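Local atomic coordinates of F-actin-capping protein subunit alpha (Plasmodium berghei, PDB entry 7A0H), a protein that probably caps the fast-growing barbed ends of actin filaments, blocking subunit exchange there without severing the filaments. Residues F44-I49 with N92-K97; D65-I70 with N155-S160; N84-A89 with L104-H109; S194-N199 with I207-T212. All blocks are in the same frame, centred on the assembly; numbering follows the deposited sequence.

Contact 1. Residues F44-I49 with N92-K97; sequences FIEDII and NHLKRK
The imidazole of H93, in the turn 92-97, is met at its edge and near its plane by the carboxylate of E46 on helix 39-55, E46 OE2 lying 3.1 Å from the ring carbon H93 CD2. The carboxylate plane is turned 55° from that of the ring. The aromatic ring of Y80 also meets the imidazole, nearly perpendicular to it, and H93 ND1 makes a weak hydrogen bond with N53. E46 reaches across because its CG stands anti to the backbone N (chi1 -171°) and its chain then bends at chi2. A water bridges the two segments, donating to E46 OE2 at 2.5 Å and accepting from H93 N at 2.9 Å.

Beside this polar edge lies an apolar patch. L94 CD2 packs 4.1 Å from I45 CG2, the two side chains crossing at about a right angle, and 4.3 Å from I49 CG1. The turn is shaped by an Asx motif, K95 N to N92 OD1 at 3.1 Å, and by a G1 beta bulge in which R96 and K97 face N92. With a carboxylate so close, the imidazole may be easier to protonate, and the bridging water ties the glutamate to the turn's backbone.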
loop_
_atom_site.group_PDB
_atom_site.type_symbol
_atom_site.label_atom_id
_atom_site.label_comp_id
_atom_site.label_asym_id
_atom_site.label_seq_id
_atom_site.Cartn_x
_atom_site.Cartn_y
_atom_site.Cartn_z
ATOM N N PHE A 44 7.270 23.743 3.788
ATOM C CA PHE A 44 7.743 22.516 3.177
ATOM C C PHE A 44 6.593 21.541 3.019
ATOM O O PHE A 44 6.380 20.982 1.945
ATOM C CB PHE A 44 8.835 21.901 4.047
ATOM C CG PHE A 44 9.375 20.596 3.559
ATOM C CD1 PHE A 44 10.329 20.547 2.563
ATOM C CD2 PHE A 44 8.967 19.411 4.148
ATOM C CE1 PHE A 44 10.847 19.341 2.151
ATOM C CE2 PHE A 44 9.470 18.218 3.727
ATOM C CZ PHE A 44 10.418 18.186 2.732
ATOM N N ILE A 45 5.774 21.404 4.054
ATOM C CA ILE A 45 4.667 20.480 3.966
ATOM C C ILE A 45 3.679 21.005 2.941
ATOM O O ILE A 45 3.161 20.240 2.122
ATOM C CB ILE A 45 4.022 20.279 5.337
ATOM C CG1 ILE A 45 4.933 19.504 6.290
ATOM C CG2 ILE A 45 2.719 19.453 5.232
ATOM C CD1 ILE A 45 4.375 19.467 7.757
ATOM N N GLU A 46 3.389 22.312 2.969
ATOM C CA GLU A 46 2.458 22.861 1.994
ATOM C C GLU A 46 2.951 22.626 0.558
ATOM O O GLU A 46 2.162 22.275 -0.303
ATOM C CB GLU A 46 2.206 24.346 2.238
ATOM C CG GLU A 46 1.010 24.883 1.324
ATOM C CD GLU A 46 1.423 25.265 -0.093
ATOM O OE1 GLU A 46 2.640 25.477 -0.322
ATOM O OE2 GLU A 46 0.530 25.415 -0.979
ATOM N N ASP A 47 4.250 22.789 0.290
ATOM C CA ASP A 47 4.770 22.531 -1.045
ATOM C C ASP A 47 4.581 21.079 -1.441
ATOM O O ASP A 47 4.046 20.774 -2.513
ATOM C CB ASP A 47 6.229 22.960 -1.148
ATOM C CG ASP A 47 6.324 24.460 -1.353
ATOM O OD1 ASP A 47 5.500 24.966 -2.173
ATOM O OD2 ASP A 47 7.122 25.151 -0.682
ATOM N N ILE A 48 4.980 20.168 -0.578
ATOM C CA ILE A 48 4.842 18.756 -0.891
ATOM C C ILE A 48 3.384 18.393 -1.171
ATOM O O ILE A 48 3.080 17.558 -2.036
ATOM C CB ILE A 48 5.390 17.908 0.267
ATOM C CG1 ILE A 48 6.882 17.769 0.117
ATOM C CG2 ILE A 48 4.676 16.583 0.292
ATOM C CD1 ILE A 48 7.493 17.050 1.305
ATOM N N ILE A 49 2.460 18.979 -0.429
ATOM C CA ILE A 49 1.082 18.594 -0.650
ATOM C C ILE A 49 0.550 19.225 -1.948
ATOM O O ILE A 49 -0.240 18.620 -2.674
ATOM C CB ILE A 49 0.252 18.968 0.573
ATOM C CG1 ILE A 49 0.639 18.050 1.740
ATOM C CG2 ILE A 49 -1.199 18.788 0.370
ATOM C CD1 ILE A 49 0.241 16.570 1.500
ATOM N N ASN A 92 -6.163 26.644 -1.113
ATOM C CA ASN A 92 -5.416 26.105 0.028
ATOM C C ASN A 92 -5.338 24.590 -0.127
ATOM O O ASN A 92 -6.361 23.882 -0.056
ATOM C CB ASN A 92 -6.011 26.479 1.380
ATOM C CG ASN A 92 -5.135 26.004 2.564
ATOM O OD1 ASN A 92 -4.369 25.037 2.421
ATOM N ND2 ASN A 92 -5.182 26.760 3.723
ATOM N N HIS A 93 -4.113 24.110 -0.281
ATOM C CA HIS A 93 -3.894 22.703 -0.581
ATOM C C HIS A 93 -4.097 21.814 0.641
ATOM O O HIS A 93 -4.582 20.688 0.497
ATOM C CB HIS A 93 -2.504 22.538 -1.140
ATOM C CG HIS A 93 -2.320 23.190 -2.461
ATOM N ND1 HIS A 93 -2.759 22.612 -3.640
ATOM C CD2 HIS A 93 -1.742 24.360 -2.795
ATOM C CE1 HIS A 93 -2.442 23.410 -4.648
ATOM N NE2 HIS A 93 -1.804 24.464 -4.161
ATOM N N LEU A 94 -3.720 22.269 1.830
ATOM C CA LEU A 94 -3.984 21.451 3.007
ATOM C C LEU A 94 -5.474 21.403 3.278
ATOM O O LEU A 94 -6.034 20.345 3.586
ATOM C CB LEU A 94 -3.235 21.989 4.224
ATOM C CG LEU A 94 -1.747 22.267 4.032
ATOM C CD1 LEU A 94 -1.277 23.512 4.824
ATOM C CD2 LEU A 94 -0.981 21.007 4.444
ATOM N N LYS A 95 -6.133 22.549 3.182
ATOM C CA LYS A 95 -7.564 22.567 3.427
ATOM C C LYS A 95 -8.368 22.058 2.227
ATOM O O LYS A 95 -9.523 21.649 2.400
ATOM C CB LYS A 95 -7.981 24.002 3.773
ATOM C CG LYS A 95 -7.376 24.628 5.037
ATOM C CD LYS A 95 -8.014 24.018 6.311
ATOM C CE LYS A 95 -7.592 24.743 7.618
ATOM N NZ LYS A 95 -7.750 23.920 8.921
ATOM N N ARG A 96 -7.796 22.092 1.022
ATOM C CA ARG A 96 -8.538 21.743 -0.198
ATOM C C ARG A 96 -9.780 22.620 -0.330
ATOM O O ARG A 96 -10.922 22.149 -0.397
ATOM C CB ARG A 96 -8.924 20.261 -0.235
ATOM C CG ARG A 96 -7.737 19.321 -0.467
ATOM C CD ARG A 96 -8.184 17.940 -0.921
ATOM N NE ARG A 96 -7.037 17.049 -1.137
ATOM C CZ ARG A 96 -7.137 15.737 -1.392
ATOM N NH1 ARG A 96 -8.337 15.148 -1.456
ATOM N NH2 ARG A 96 -6.044 15.013 -1.605
ATOM N N LYS A 97 -9.541 23.923 -0.342
ATOM C CA LYS A 97 -10.612 24.878 -0.524
ATOM C C LYS A 97 -10.108 26.038 -1.327
ATOM O O LYS A 97 -8.900 26.255 -1.451
ATOM C CB LYS A 97 -11.214 25.371 0.791
ATOM C CG LYS A 97 -10.244 26.140 1.705
ATOM C CD LYS A 97 -11.014 26.867 2.852
ATOM C CE LYS A 97 -10.102 27.572 3.852
ATOM N NZ LYS A 97 -10.933 28.089 5.001
HETATM O O HOH W 1 -1.647 25.662 0.160
#

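Contact 2. Residues D65-I70 with N155-S160; sequences DEYIII and NVKCAS
Y67 carries this contact from root to tip. Its CB, directed at strand 154-167, stands 4.1 Å from A159 CB, and with CG anti to the carbonyl carbon (chi1 -70°) the ring is laid along strand 154-167. Y67 CD2 comes 4.0 Å from the same A159 methyl, and farther out Y67 CE2 passes 3.8 Å from the carbonyl C158 O, an oblique approach. The tip reaches K157: Y67 OH sits 3.4 Å from K157 CG, the two side chains crossing at about a right angle. K157 runs extended until its last torsion, where a bend (chi4 -69°) brings K157 NZ back to within 3.4 Å of Y67 OH in a weak hydrogen bond.

A smaller touch, I69 CD1 to A159 CB at 4.4 Å, continues the apolar patch, which L59 also lines. The two strands cross at 65° rather than pairing, so the small hairpin 58-70 lays the face carrying Y67 and I69 across an outermost strand of the five-stranded sheet. C158 has its CB directed away from Y67, on the side of its disulfide partner C179. The phenol thus passes from methyl, past carbonyl, to lysine chain, and the ammonium beside its oxygen may modestly favour the deprotonated form.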
loop_
_atom_site.group_PDB
_atom_site.type_symbol
_atom_site.label_atom_id
_atom_site.label_comp_id
_atom_site.label_asym_id
_atom_site.label_seq_id
_atom_site.Cartn_x
_atom_site.Cartn_y
_atom_site.Cartn_z
ATOM N N ASP A 65 -21.745 23.441 -6.720
ATOM C CA ASP A 65 -21.739 22.492 -7.827
ATOM C C ASP A 65 -20.568 22.625 -8.793
ATOM O O ASP A 65 -20.535 21.894 -9.794
ATOM C CB ASP A 65 -23.046 22.565 -8.622
ATOM C CG ASP A 65 -24.268 22.231 -7.778
ATOM O OD1 ASP A 65 -24.236 21.206 -7.066
ATOM O OD2 ASP A 65 -25.260 22.995 -7.807
ATOM N N GLU A 66 -19.569 23.453 -8.504
ATOM C CA GLU A 66 -18.400 23.557 -9.368
ATOM C C GLU A 66 -17.184 22.912 -8.708
ATOM O O GLU A 66 -17.195 22.497 -7.538
ATOM C CB GLU A 66 -18.046 25.017 -9.690
ATOM C CG GLU A 66 -19.126 25.878 -10.348
ATOM C CD GLU A 66 -19.470 25.528 -11.787
ATOM O OE1 GLU A 66 -18.795 24.678 -12.440
ATOM O OE2 GLU A 66 -20.446 26.148 -12.271
ATOM N N TYR A 67 -16.141 22.780 -9.513
ATOM C CA TYR A 67 -14.902 22.200 -9.057
ATOM C C TYR A 67 -13.768 22.921 -9.781
ATOM O O TYR A 67 -13.888 23.286 -10.951
ATOM C CB TYR A 67 -14.753 20.694 -9.340
ATOM C CG TYR A 67 -15.687 19.828 -8.478
ATOM C CD1 TYR A 67 -15.369 19.501 -7.156
ATOM C CD2 TYR A 67 -16.912 19.350 -9.006
ATOM C CE1 TYR A 67 -16.265 18.746 -6.369
ATOM C CE2 TYR A 67 -17.795 18.630 -8.221
ATOM C CZ TYR A 67 -17.478 18.326 -6.915
ATOM O OH TYR A 67 -18.368 17.588 -6.180
ATOM N N ILE A 68 -12.703 23.134 -9.051
ATOM C CA ILE A 68 -11.407 23.503 -9.587
ATOM C C ILE A 68 -10.655 22.208 -9.609
ATOM O O ILE A 68 -10.755 21.423 -8.652
ATOM C CB ILE A 68 -10.662 24.531 -8.691
ATOM C CG1 ILE A 68 -11.387 25.871 -8.619
ATOM C CG2 ILE A 68 -9.257 24.723 -9.230
ATOM C CD1 ILE A 68 -11.326 26.606 -9.950
ATOM N N ILE A 69 -9.902 21.969 -10.673
ATOM C CA ILE A 69 -9.118 20.746 -10.747
ATOM C C ILE A 69 -7.655 21.117 -10.665
ATOM O O ILE A 69 -7.171 21.932 -11.458
ATOM C CB ILE A 69 -9.397 19.953 -12.009
ATOM C CG1 ILE A 69 -10.897 19.859 -12.297
ATOM C CG2 ILE A 69 -8.830 18.572 -11.812
ATOM C CD1 ILE A 69 -11.118 19.047 -13.495
ATOM N N ILE A 70 -6.946 20.496 -9.725
ATOM C CA ILE A 70 -5.583 20.840 -9.455
ATOM C C ILE A 70 -4.685 19.927 -10.228
ATOM O O ILE A 70 -4.692 18.728 -9.969
ATOM C CB ILE A 70 -5.245 20.681 -7.967
ATOM C CG1 ILE A 70 -6.238 21.320 -7.004
ATOM C CG2 ILE A 70 -3.921 21.265 -7.728
ATOM C CD1 ILE A 70 -6.445 22.767 -7.254
ATOM N N ASN A 155 -21.782 8.397 -2.450
ATOM C CA ASN A 155 -21.658 9.780 -2.869
ATOM C C ASN A 155 -20.599 9.745 -3.956
ATOM O O ASN A 155 -19.542 9.142 -3.765
ATOM C CB ASN A 155 -21.278 10.658 -1.681
ATOM C CG ASN A 155 -21.310 12.119 -2.010
ATOM O OD1 ASN A 155 -22.213 12.603 -2.688
ATOM N ND2 ASN A 155 -20.313 12.844 -1.522
ATOM N N VAL A 156 -20.908 10.300 -5.118
ATOM C CA VAL A 156 -19.978 10.298 -6.244
ATOM C C VAL A 156 -19.770 11.742 -6.715
ATOM O O VAL A 156 -20.741 12.485 -6.871
ATOM C CB VAL A 156 -20.488 9.379 -7.373
ATOM C CG1 VAL A 156 -21.887 9.763 -7.768
ATOM C CG2 VAL A 156 -19.531 9.417 -8.562
ATOM N N LYS A 157 -18.493 12.147 -6.878
ATOM C CA LYS A 157 -18.148 13.495 -7.341
ATOM C C LYS A 157 -17.436 13.385 -8.679
ATOM O O LYS A 157 -16.435 12.653 -8.779
ATOM C CB LYS A 157 -17.259 14.248 -6.331
ATOM C CG LYS A 157 -17.914 14.491 -4.928
ATOM C CD LYS A 157 -16.967 15.235 -3.951
ATOM C CE LYS A 157 -17.704 15.689 -2.680
ATOM N NZ LYS A 157 -18.710 16.797 -2.897
ATOM N N CYS A 158 -17.947 14.116 -9.690
ATOM C CA CYS A 158 -17.526 13.989 -11.083
ATOM C C CYS A 158 -17.141 15.367 -11.588
ATOM O O CYS A 158 -17.776 16.379 -11.253
ATOM C CB CYS A 158 -18.632 13.403 -12.002
ATOM S SG CYS A 158 -18.094 13.094 -13.772
ATOM N N ALA A 159 -16.105 15.410 -12.402
ATOM C CA ALA A 159 -15.768 16.686 -13.016
ATOM C C ALA A 159 -15.029 16.410 -14.309
ATOM O O ALA A 159 -14.350 15.367 -14.451
ATOM C CB ALA A 159 -14.955 17.580 -12.031
ATOM N N SER A 160 -15.188 17.341 -15.252
ATOM C CA SER A 160 -14.498 17.268 -16.531
ATOM C C SER A 160 -14.198 18.691 -16.986
ATOM O O SER A 160 -14.997 19.607 -16.740
ATOM C CB SER A 160 -15.351 16.602 -17.652
ATOM O OG SER A 160 -16.649 17.275 -17.790
#

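Contact 3. Residues N84-A89 with L104-H109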
loop_
_atom_site.group_PDB
_atom_site.type_symbol
_atom_site.label_atom_id
_atom_site.label_comp_id
_atom_site.label_asym_id
_atom_site.label_seq_id
_atom_site.Cartn_x
_atom_site.Cartn_y
_atom_site.Cartn_z
ATOM N N ASN A 84 -13.823 27.161 -18.206
ATOM C CA ASN A 84 -15.134 27.646 -18.586
ATOM C C ASN A 84 -15.554 28.901 -17.889
ATOM O O ASN A 84 -16.179 29.754 -18.518
ATOM C CB ASN A 84 -16.179 26.565 -18.418
ATOM C CG ASN A 84 -16.036 25.502 -19.494
ATOM O OD1 ASN A 84 -15.226 25.658 -20.454
ATOM N ND2 ASN A 84 -16.680 24.384 -19.287
ATOM N N LEU A 85 -15.311 29.027 -16.565
ATOM C CA LEU A 85 -15.683 30.270 -15.900
ATOM C C LEU A 85 -14.716 31.416 -16.164
ATOM O O LEU A 85 -15.077 32.572 -15.890
ATOM C CB LEU A 85 -15.828 30.065 -14.367
ATOM C CG LEU A 85 -16.937 29.074 -14.022
ATOM C CD1 LEU A 85 -16.890 28.566 -12.636
ATOM C CD2 LEU A 85 -18.258 29.748 -14.241
ATOM N N LYS A 86 -13.498 31.140 -16.640
ATOM C CA LYS A 86 -12.537 32.208 -16.883
ATOM C C LYS A 86 -12.179 32.892 -15.569
ATOM O O LYS A 86 -12.381 34.090 -15.363
ATOM C CB LYS A 86 -13.109 33.196 -17.898
ATOM C CG LYS A 86 -13.357 32.584 -19.321
ATOM C CD LYS A 86 -12.020 32.029 -19.880
ATOM C CE LYS A 86 -12.074 31.664 -21.381
ATOM N NZ LYS A 86 -12.882 30.448 -21.693
ATOM N N ILE A 87 -11.602 32.098 -14.691
ATOM C CA ILE A 87 -11.354 32.444 -13.295
ATOM C C ILE A 87 -10.058 31.746 -12.930
ATOM O O ILE A 87 -9.850 30.593 -13.344
ATOM C CB ILE A 87 -12.528 31.971 -12.426
ATOM C CG1 ILE A 87 -13.467 33.125 -12.159
ATOM C CG2 ILE A 87 -12.026 31.217 -11.207
ATOM C CD1 ILE A 87 -14.772 32.613 -11.556
ATOM N N LEU A 88 -9.146 32.475 -12.290
ATOM C CA LEU A 88 -7.991 31.887 -11.636
ATOM C C LEU A 88 -8.352 31.797 -10.168
ATOM O O LEU A 88 -8.762 32.799 -9.560
ATOM C CB LEU A 88 -6.736 32.744 -11.784
ATOM C CG LEU A 88 -6.382 33.138 -13.225
ATOM C CD1 LEU A 88 -5.269 34.210 -13.278
ATOM C CD2 LEU A 88 -5.939 31.942 -14.034
ATOM N N ALA A 89 -8.207 30.610 -9.610
ATOM C CA ALA A 89 -8.608 30.330 -8.241
ATOM C C ALA A 89 -7.339 30.135 -7.442
ATOM O O ALA A 89 -6.420 29.386 -7.839
ATOM C CB ALA A 89 -9.499 29.093 -8.145
ATOM N N LEU A 104 -10.924 36.443 -15.174
ATOM C CA LEU A 104 -10.316 36.961 -16.395
ATOM C C LEU A 104 -11.336 37.814 -17.108
ATOM O O LEU A 104 -12.542 37.591 -16.995
ATOM C CB LEU A 104 -9.855 35.805 -17.286
ATOM C CG LEU A 104 -8.902 34.844 -16.559
ATOM C CD1 LEU A 104 -8.644 33.804 -17.538
ATOM C CD2 LEU A 104 -7.575 35.481 -16.088
ATOM N N THR A 105 -10.841 38.821 -17.801
ATOM C CA THR A 105 -11.714 39.692 -18.582
ATOM C C THR A 105 -12.211 38.879 -19.763
ATOM O O THR A 105 -11.428 38.162 -20.395
ATOM C CB THR A 105 -10.968 40.941 -19.033
ATOM O OG1 THR A 105 -10.243 41.517 -17.922
ATOM C CG2 THR A 105 -11.939 41.977 -19.553
ATOM N N LYS A 106 -13.504 38.951 -20.035
ATOM C CA LYS A 106 -14.095 38.152 -21.097
ATOM C C LYS A 106 -13.870 38.811 -22.453
ATOM O O LYS A 106 -13.808 40.037 -22.565
ATOM C CB LYS A 106 -15.595 37.978 -20.870
ATOM C CG LYS A 106 -15.993 37.510 -19.482
ATOM C CD LYS A 106 -15.806 36.020 -19.327
ATOM C CE LYS A 106 -16.656 35.462 -18.182
ATOM N NZ LYS A 106 -16.558 33.967 -18.191
ATOM N N LEU A 107 -13.738 37.985 -23.490
ATOM C CA LEU A 107 -13.556 38.468 -24.850
ATOM C C LEU A 107 -14.890 38.449 -25.583
ATOM O O LEU A 107 -15.621 37.452 -25.527
ATOM C CB LEU A 107 -12.550 37.611 -25.620
ATOM C CG LEU A 107 -11.104 37.724 -25.189
ATOM C CD1 LEU A 107 -10.231 36.840 -26.044
ATOM C CD2 LEU A 107 -10.600 39.181 -25.232
ATOM N N ASP A 108 -15.201 39.549 -26.270
ATOM C CA ASP A 108 -16.417 39.575 -27.072
ATOM C C ASP A 108 -16.370 38.466 -28.117
ATOM O O ASP A 108 -17.333 37.712 -28.290
ATOM C CB ASP A 108 -16.596 40.949 -27.713
ATOM C CG ASP A 108 -17.433 41.886 -26.853
ATOM O OD1 ASP A 108 -17.393 41.752 -25.612
ATOM O OD2 ASP A 108 -18.141 42.758 -27.411
ATOM N N HIS A 109 -15.225 38.315 -28.781
ATOM C CA HIS A 109 -15.010 37.266 -29.745
ATOM C C HIS A 109 -13.863 36.364 -29.299
ATOM O O HIS A 109 -12.710 36.798 -29.263
ATOM C CB HIS A 109 -14.718 37.864 -31.118
ATOM C CG HIS A 109 -15.865 38.628 -31.700
ATOM N ND1 HIS A 109 -15.943 40.003 -31.670
ATOM C CD2 HIS A 109 -16.986 38.200 -32.326
ATOM C CE1 HIS A 109 -17.060 40.391 -32.259
ATOM N NE2 HIS A 109 -17.711 39.316 -32.665
HETATM O O HOH W 2 -14.344 35.758 -15.556
#
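Two hydrogen bonds tie the loop after strand 97-103 to the turn before strand 87-92. L104 N donates to K86 O at 2.8 Å, almost straight (170°). One residue back along the turn, K106 NZ donates to L85 O at 3.1 Å, coming from above the carbonyl plane, 67° out of it. A water joins the same backbone pair, lying 2.6 Å from K86 O and 2.9 Å from L104 O; more acceptors lie within its reach than it has protons.

Two leucines pack beside these bonds. The branch L104 CD2 meets L88 CD1 at 3.9 Å, the side chains crossing at about a right angle, and both also touch L81 of strand 79-82. The lysines meet separately. K106, bent at chi2, brings its ammonium alongside the root of the other, with K106 NZ 3.5 Å from K86 CB. K86 then turns its own tip away, so the like charges K86 NZ and K106 NZ remain 6.2 Å apart.

The next shell fixes the turn. K86 NZ forms a salt bridge with E114 and a hydrogen bond with P83 O, while N84 is held at both ends of its amide, by R117 and N121; E114, R117 and N121 all belong to helix 112-131. L85 N binds H82 ND1. K86 takes the left-handed helical region and, together with I87, faces H82. This is a G1 beta bulge, set here in the connection of the antiparallel hairpin formed by strands 79-82 and 87-92 of a four-stranded sheet.

Contact 4. Residues S194-N199 with I207-T212; sequences SSWNVN and IILTGT
Strands 187-200 and 206-220 run antiparallel, their segments at 160° to each other, as a beta hairpin at the heart of the five-stranded sheet. Two hydrogen-bonded pairs hold them: S195 with T212, where T212 N reaches S195 O at 2.8 Å, and N197 with T210, where T210 N reaches N197 O at a longer 3.2 Å; each pair is completed by the reciprocal bond. Between them lies the non-hydrogen-bonded pair W196 and G211, drawn in to 4.3 Å from W196 CA to G211 CA.

The close approach goes with the way the indole of W196 lies over G211. With no side chain there to obstruct it, G211 CA sits 3.6 Å from the centroid of the W196 six-membered ring, a CH-pi contact only 22° off the ring normal. L209 CG flanks the indole at 3.8 Å from W196 CE3. Farther along the same face, V198 CG2 packs 3.8 Å from I207 CB. Helix 243-266 lies against this apolar face, touching W196, L209 and I207.

The other face carries the polar side chains S195, N197, T210 and T212. One water lies 2.8 Å from T210 OG1 and binds N197 only weakly; the amide's stronger partner is N172 on strand 170-183. Toward N199 the direct bonds give way to waters, which bridge N199 and I208 through their backbone atoms. Back at the indole, W196 NE1 donates in the ring plane to S194 OG, 2.7 Å away and nearly straight at 173°, and that same hydroxyl is hydrogen-bonded to E258 OE2 of the covering helix.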
loop_
_atom_site.group_PDB
_atom_site.type_symbol
_atom_site.label_atom_id
_atom_site.label_comp_id
_atom_site.label_asym_id
_atom_site.label_seq_id
_atom_site.Cartn_x
_atom_site.Cartn_y
_atom_site.Cartn_z
ATOM N N SER A 194 -9.104 10.320 -16.195
ATOM C CA SER A 194 -8.918 10.000 -17.626
ATOM C C SER A 194 -8.448 11.254 -18.352
ATOM O O SER A 194 -9.187 12.260 -18.436
ATOM C CB SER A 194 -10.219 9.460 -18.254
ATOM O OG SER A 194 -10.042 9.226 -19.657
ATOM N N SER A 195 -7.239 11.230 -18.851
ATOM C CA SER A 195 -6.657 12.469 -19.309
ATOM C C SER A 195 -6.093 12.334 -20.705
ATOM O O SER A 195 -5.488 11.300 -21.043
ATOM C CB SER A 195 -5.523 12.988 -18.256
ATOM O OG SER A 195 -4.509 12.009 -18.138
ATOM N N TRP A 196 -6.233 13.399 -21.497
ATOM C CA TRP A 196 -6.043 13.336 -22.960
ATOM C C TRP A 196 -5.399 14.629 -23.413
ATOM O O TRP A 196 -5.825 15.734 -22.998
ATOM C CB TRP A 196 -7.418 13.109 -23.662
ATOM C CG TRP A 196 -7.959 11.804 -23.187
ATOM C CD1 TRP A 196 -8.749 11.605 -22.087
ATOM C CD2 TRP A 196 -7.683 10.498 -23.728
ATOM N NE1 TRP A 196 -8.918 10.251 -21.848
ATOM C CE2 TRP A 196 -8.303 9.560 -22.861
ATOM C CE3 TRP A 196 -7.000 10.043 -24.876
ATOM C CZ2 TRP A 196 -8.342 8.169 -23.158
ATOM C CZ3 TRP A 196 -6.952 8.666 -25.121
ATOM C CH2 TRP A 196 -7.642 7.741 -24.258
ATOM N N ASN A 197 -4.335 14.477 -24.186
ATOM C CA ASN A 197 -3.669 15.618 -24.797
ATOM C C ASN A 197 -3.577 15.496 -26.329
ATOM O O ASN A 197 -3.302 14.417 -26.890
ATOM C CB ASN A 197 -2.276 15.727 -24.223
ATOM C CG ASN A 197 -1.686 17.070 -24.416
ATOM O OD1 ASN A 197 -2.123 18.051 -23.821
ATOM N ND2 ASN A 197 -0.685 17.139 -25.270
ATOM N N VAL A 198 -3.786 16.605 -27.005
ATOM C CA VAL A 198 -3.473 16.663 -28.428
ATOM C C VAL A 198 -2.716 17.949 -28.708
ATOM O O VAL A 198 -3.132 19.040 -28.285
ATOM C CB VAL A 198 -4.701 16.561 -29.367
ATOM C CG1 VAL A 198 -5.693 17.553 -29.019
ATOM C CG2 VAL A 198 -4.277 16.809 -30.796
ATOM N N ASN A 199 -1.617 17.824 -29.417
ATOM C CA ASN A 199 -0.825 18.983 -29.796
ATOM C C ASN A 199 -0.851 19.039 -31.327
ATOM O O ASN A 199 -0.374 18.113 -31.979
ATOM C CB ASN A 199 0.605 18.851 -29.227
ATOM C CG ASN A 199 1.404 20.132 -29.370
ATOM O OD1 ASN A 199 1.015 21.187 -28.840
ATOM N ND2 ASN A 199 2.462 20.076 -30.178
ATOM N N ILE A 207 -3.967 14.003 -36.340
ATOM C CA ILE A 207 -3.449 14.383 -35.039
ATOM C C ILE A 207 -3.145 13.118 -34.291
ATOM O O ILE A 207 -3.608 12.035 -34.643
ATOM C CB ILE A 207 -4.408 15.238 -34.234
ATOM C CG1 ILE A 207 -5.577 14.356 -33.890
ATOM C CG2 ILE A 207 -4.626 16.551 -35.009
ATOM C CD1 ILE A 207 -6.720 15.174 -33.319
ATOM N N ILE A 208 -2.303 13.287 -33.276
ATOM C CA ILE A 208 -1.942 12.259 -32.321
ATOM C C ILE A 208 -2.662 12.612 -31.035
ATOM O O ILE A 208 -2.565 13.739 -30.561
ATOM C CB ILE A 208 -0.438 12.209 -32.076
ATOM C CG1 ILE A 208 0.290 11.878 -33.378
ATOM C CG2 ILE A 208 -0.082 11.139 -31.071
ATOM C CD1 ILE A 208 -0.350 10.713 -34.131
ATOM N N LEU A 209 -3.455 11.716 -30.560
ATOM C CA LEU A 209 -4.159 11.836 -29.302
ATOM C C LEU A 209 -3.499 10.811 -28.358
ATOM O O LEU A 209 -3.386 9.638 -28.694
ATOM C CB LEU A 209 -5.640 11.576 -29.519
ATOM C CG LEU A 209 -6.463 11.728 -28.255
ATOM C CD1 LEU A 209 -6.601 13.239 -27.777
ATOM C CD2 LEU A 209 -7.813 11.126 -28.477
ATOM N N THR A 210 -2.863 11.303 -27.291
ATOM C CA THR A 210 -2.250 10.499 -26.216
ATOM C C THR A 210 -3.139 10.595 -24.996
ATOM O O THR A 210 -3.716 11.658 -24.737
ATOM C CB THR A 210 -0.899 11.036 -25.781
ATOM O OG1 THR A 210 -1.110 12.410 -25.404
ATOM C CG2 THR A 210 0.106 10.912 -26.897
ATOM N N GLY A 211 -3.296 9.492 -24.290
ATOM C CA GLY A 211 -4.155 9.478 -23.131
ATOM C C GLY A 211 -3.615 8.563 -22.061
ATOM O O GLY A 211 -2.772 7.679 -22.298
ATOM N N THR A 212 -4.116 8.811 -20.839
ATOM C CA THR A 212 -3.803 7.978 -19.677
ATOM C C THR A 212 -5.063 7.796 -18.859
ATOM O O THR A 212 -5.791 8.764 -18.609
ATOM C CB THR A 212 -2.696 8.620 -18.839
ATOM O OG1 THR A 212 -1.540 8.869 -19.661
ATOM C CG2 THR A 212 -2.291 7.738 -17.586
HETATM O O HOH W 3 -5.279 10.185 -16.086
HETATM O O HOH W 4 -0.262 14.458 -27.170
HETATM O O HOH W 5 -0.379 15.514 -29.855
HETATM O O HOH W 6 -0.999 15.809 -33.238
#

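In the fold
The four contacts illustrate how chemistry follows position. Contact 1, buried, joins helix 39-55 to a turn of the four-stranded sheet through a carboxylate at an imidazole edge and a bridging water. Contacts 2 and 3 lie at the surface: one sets a tyrosine against a lysine's aliphatic chain, the other relies on backbone and lysine-to-carbonyl bonds. Contact 4, partly buried, alone is direct strand pairing, with an apolar face. Contacts 2 and 4 reach the same five-stranded sheet, at an outermost strand and inside it. Strand 87-92 links contacts 1 and 3 at its two ends, and contact 2 touches both: I70 CG2 packs 4.0 Å from H93 CE1, and I68 CD1 3.6 Å from A89 CB.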